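Local coordinates for protein tapirin (Caldicellulosiruptor hydrothermalis, PDB 6N2C) that probably binds cellulose through its beta-helical C-terminal domain, which also carries a zinc ion, and so helps the extremely thermophilic bacterium adhere to plant material, at residues N264-F275 / S283-F294. Sequence-based numbering, arbitrary orientation.
Sequences NNNRLESNSLLF and SGKDEIVANALF
Successive coils of a parallel beta-helix stack here, strand 267-270 running beside strand 287-290 with Arg-267, Leu-268 and Glu-269 in register with Glu-287, Ile-288 and Val-289. At the turn before these strands, Asp-286 OD1 takes two hydrogen bonds from Asn-266, from its backbone N and ND2, each 2.8 Å long. The other oxygen, Asp-286 OD2, accepts from Ser-283 N and OG, so both ends of the buried carboxylate are gripped. Arg-267 and Glu-287 extend side by side from the partly exposed face; Arg-267 NE meets Glu-287 OE1 at the guanidinium edge, a salt bridge whose hydrogen bond is weak at 3.4 Å, while Arg-267 NH1 makes a nearly straight 2.6 Å salt-bridge hydrogen bond to Glu-269 OE1. Past the corners at 271-272 and 291-292, Leu-274 CD2 packs inward against Leu-293 CD1 at 4.0 Å and reaches back to Ile-288 CG2; on the other face Phe-294 CB lies over the Phe-275 ring, 3.8 Å from its centroid, the two rings 26° from parallel but slid apart. With its CG beside the backbone N (chi1 -66°), Phe-294 also brings CD1 to 3.6 Å from Leu-273 CD1. Strand 246-249 continues the stack beyond 267-270, Phe-313 and Tyr-315 meet the Phe-294 ring, and helix 451-457 packs Ile-453 against Leu-273 and Phe-275.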
# COMPACT_ATOMS: atom_id res chain seq x y z
N ASN A 264 -9.04 -12.49 -5.16
CA ASN A 264 -8.60 -12.23 -6.46
C ASN A 264 -9.23 -10.98 -7.10
O ASN A 264 -10.20 -10.39 -6.59
CB ASN A 264 -8.86 -13.44 -7.42
CG ASN A 264 -8.03 -14.71 -7.08
OD1 ASN A 264 -7.26 -14.83 -6.09
ND2 ASN A 264 -8.15 -15.62 -7.94
N ASN A 265 -8.71 -10.65 -8.26
CA ASN A 265 -9.19 -9.59 -9.13
C ASN A 265 -9.13 -8.15 -8.47
O ASN A 265 -9.85 -7.29 -8.90
CB ASN A 265 -10.61 -9.86 -9.57
CG ASN A 265 -10.70 -11.10 -10.45
OD1 ASN A 265 -10.07 -11.13 -11.47
ND2 ASN A 265 -11.47 -12.11 -10.02
N ASN A 266 -8.22 -7.95 -7.54
CA ASN A 266 -8.09 -6.64 -6.88
C ASN A 266 -7.08 -5.84 -7.65
O ASN A 266 -6.16 -6.39 -8.30
CB ASN A 266 -7.61 -6.85 -5.50
CG ASN A 266 -8.54 -7.71 -4.65
OD1 ASN A 266 -9.61 -7.27 -4.25
ND2 ASN A 266 -8.11 -8.91 -4.34
N ARG A 267 -7.13 -4.49 -7.45
CA ARG A 267 -6.17 -3.60 -8.08
C ARG A 267 -5.85 -2.50 -7.07
O ARG A 267 -6.78 -1.97 -6.45
CB ARG A 267 -6.78 -2.98 -9.32
CG ARG A 267 -5.79 -2.11 -10.09
CD ARG A 267 -6.35 -1.62 -11.47
NE ARG A 267 -5.38 -0.86 -12.23
CZ ARG A 267 -5.15 0.47 -12.17
NH1 ARG A 267 -5.85 1.32 -11.39
NH2 ARG A 267 -4.17 0.98 -12.94
N LEU A 268 -4.58 -2.25 -6.92
CA LEU A 268 -4.07 -1.13 -6.07
C LEU A 268 -3.20 -0.28 -6.95
O LEU A 268 -2.14 -0.72 -7.39
CB LEU A 268 -3.25 -1.69 -4.93
CG LEU A 268 -2.65 -0.72 -3.89
CD1 LEU A 268 -3.71 0.24 -3.43
CD2 LEU A 268 -2.06 -1.52 -2.76
N GLU A 269 -3.59 0.99 -7.12
CA GLU A 269 -2.86 1.96 -7.85
C GLU A 269 -2.32 3.02 -6.84
O GLU A 269 -3.15 3.62 -6.14
CB GLU A 269 -3.74 2.63 -8.85
CG GLU A 269 -3.03 3.71 -9.70
CD GLU A 269 -3.98 4.41 -10.71
OE1 GLU A 269 -5.03 3.76 -11.12
OE2 GLU A 269 -3.73 5.68 -10.94
N SER A 270 -1.01 3.11 -6.75
CA SER A 270 -0.30 4.04 -5.82
C SER A 270 0.57 4.95 -6.68
O SER A 270 1.54 4.50 -7.33
CB SER A 270 0.52 3.25 -4.79
OG SER A 270 1.41 4.11 -4.07
N ASN A 271 0.19 6.21 -6.75
CA ASN A 271 0.86 7.18 -7.67
C ASN A 271 2.00 7.95 -7.04
O ASN A 271 2.62 8.73 -7.69
CB ASN A 271 -0.16 8.09 -8.29
CG ASN A 271 -1.11 7.31 -9.11
OD1 ASN A 271 -0.66 6.44 -9.84
ND2 ASN A 271 -2.36 7.56 -9.00
N SER A 272 2.34 7.72 -5.82
CA SER A 272 3.64 8.26 -5.32
C SER A 272 4.33 7.34 -4.38
O SER A 272 5.43 6.94 -4.66
CB SER A 272 3.37 9.64 -4.67
OG SER A 272 4.51 10.14 -4.01
N LEU A 273 3.71 6.95 -3.28
CA LEU A 273 4.41 6.15 -2.26
C LEU A 273 3.49 5.09 -1.69
O LEU A 273 2.39 5.44 -1.22
CB LEU A 273 4.87 7.08 -1.12
CG LEU A 273 5.61 6.47 0.08
CD1 LEU A 273 6.79 5.57 -0.33
CD2 LEU A 273 6.08 7.49 1.12
N LEU A 274 3.98 3.83 -1.63
CA LEU A 274 3.27 2.71 -0.95
C LEU A 274 4.24 2.20 0.02
O LEU A 274 5.37 1.79 -0.38
CB LEU A 274 2.93 1.63 -2.02
CG LEU A 274 2.25 0.39 -1.53
CD1 LEU A 274 0.92 0.80 -0.93
CD2 LEU A 274 1.99 -0.54 -2.67
N PHE A 275 3.90 2.22 1.31
CA PHE A 275 4.85 1.88 2.36
C PHE A 275 4.17 0.98 3.35
O PHE A 275 3.15 1.38 3.92
CB PHE A 275 5.33 3.19 3.07
CG PHE A 275 6.54 3.04 3.88
CD1 PHE A 275 6.52 2.28 5.07
CD2 PHE A 275 7.75 3.63 3.48
CE1 PHE A 275 7.68 2.13 5.83
CE2 PHE A 275 8.86 3.47 4.26
CZ PHE A 275 8.85 2.72 5.41
N SER A 283 -2.99 -12.54 -4.00
CA SER A 283 -3.88 -13.73 -3.98
C SER A 283 -4.04 -14.47 -5.29
O SER A 283 -4.45 -15.65 -5.28
CB SER A 283 -5.29 -13.43 -3.40
OG SER A 283 -6.09 -12.62 -4.24
N GLY A 284 -3.80 -13.80 -6.41
CA GLY A 284 -4.08 -14.23 -7.76
C GLY A 284 -4.96 -13.28 -8.54
O GLY A 284 -5.87 -12.66 -7.95
N LYS A 285 -4.61 -13.03 -9.80
CA LYS A 285 -5.31 -12.08 -10.63
C LYS A 285 -5.38 -10.68 -9.88
O LYS A 285 -6.30 -9.92 -10.07
CB LYS A 285 -6.72 -12.51 -10.98
CG LYS A 285 -6.73 -13.75 -11.86
CD LYS A 285 -6.78 -13.26 -13.29
CE LYS A 285 -8.17 -13.51 -13.80
NZ LYS A 285 -8.24 -14.84 -14.47
N ASP A 286 -4.33 -10.39 -9.14
CA ASP A 286 -4.26 -9.11 -8.40
C ASP A 286 -3.17 -8.24 -9.07
O ASP A 286 -2.13 -8.75 -9.52
CB ASP A 286 -3.93 -9.35 -6.95
CG ASP A 286 -5.06 -10.00 -6.20
OD1 ASP A 286 -6.25 -9.61 -6.38
OD2 ASP A 286 -4.73 -10.77 -5.26
N GLU A 287 -3.42 -6.91 -9.06
CA GLU A 287 -2.48 -5.98 -9.66
C GLU A 287 -2.11 -4.88 -8.71
O GLU A 287 -2.99 -4.30 -8.10
CB GLU A 287 -3.14 -5.36 -10.88
CG GLU A 287 -2.24 -4.37 -11.62
CD GLU A 287 -2.86 -3.70 -12.86
OE1 GLU A 287 -4.07 -3.81 -13.13
OE2 GLU A 287 -2.07 -3.12 -13.63
N ILE A 288 -0.82 -4.55 -8.66
CA ILE A 288 -0.33 -3.36 -7.94
C ILE A 288 0.35 -2.53 -9.01
O ILE A 288 1.22 -3.03 -9.75
CB ILE A 288 0.64 -3.74 -6.88
CG1 ILE A 288 -0.11 -4.51 -5.78
CG2 ILE A 288 1.23 -2.46 -6.24
CD1 ILE A 288 0.72 -4.80 -4.61
N VAL A 289 0.00 -1.26 -9.13
CA VAL A 289 0.82 -0.35 -9.95
C VAL A 289 1.43 0.70 -8.99
O VAL A 289 0.67 1.40 -8.35
CB VAL A 289 -0.08 0.43 -10.93
CG1 VAL A 289 0.78 1.36 -11.82
CG2 VAL A 289 -0.89 -0.50 -11.82
N ALA A 290 2.73 0.70 -8.79
CA ALA A 290 3.35 1.59 -7.84
C ALA A 290 4.45 2.43 -8.47
O ALA A 290 5.04 2.10 -9.50
CB ALA A 290 3.95 0.78 -6.72
N ASN A 291 4.76 3.54 -7.81
CA ASN A 291 5.94 4.33 -8.13
C ASN A 291 7.03 3.93 -7.16
O ASN A 291 7.86 3.10 -7.52
CB ASN A 291 5.59 5.83 -8.14
CG ASN A 291 4.68 6.25 -9.31
OD1 ASN A 291 4.52 5.57 -10.37
ND2 ASN A 291 4.04 7.42 -9.12
N ALA A 292 7.06 4.44 -5.91
CA ALA A 292 7.97 3.95 -4.91
C ALA A 292 7.21 3.00 -3.98
O ALA A 292 6.11 3.34 -3.52
CB ALA A 292 8.57 5.13 -4.11
N LEU A 293 7.85 1.88 -3.64
CA LEU A 293 7.26 0.88 -2.78
C LEU A 293 8.31 0.46 -1.77
O LEU A 293 9.44 0.08 -2.11
CB LEU A 293 6.79 -0.30 -3.68
CG LEU A 293 6.11 -1.47 -2.97
CD1 LEU A 293 5.34 -2.29 -4.01
CD2 LEU A 293 7.02 -2.38 -2.23
N PHE A 294 7.95 0.53 -0.48
CA PHE A 294 8.76 0.02 0.56
C PHE A 294 7.95 -1.04 1.32
O PHE A 294 6.80 -0.81 1.64
CB PHE A 294 9.11 1.10 1.63
CG PHE A 294 9.97 2.25 1.16
CD1 PHE A 294 9.44 3.19 0.29
CD2 PHE A 294 11.24 2.49 1.72
CE1 PHE A 294 10.19 4.33 -0.05
CE2 PHE A 294 11.95 3.60 1.37
CZ PHE A 294 11.43 4.51 0.49
O HOH W 1 -6.78 -7.21 -10.96
O HOH W 2 -3.16 -0.98 -14.80
O HOH W 3 3.91 4.03 -5.10
O HOH W 4 2.04 4.10 -10.12
O HOH W 5 2.16 7.96 -10.98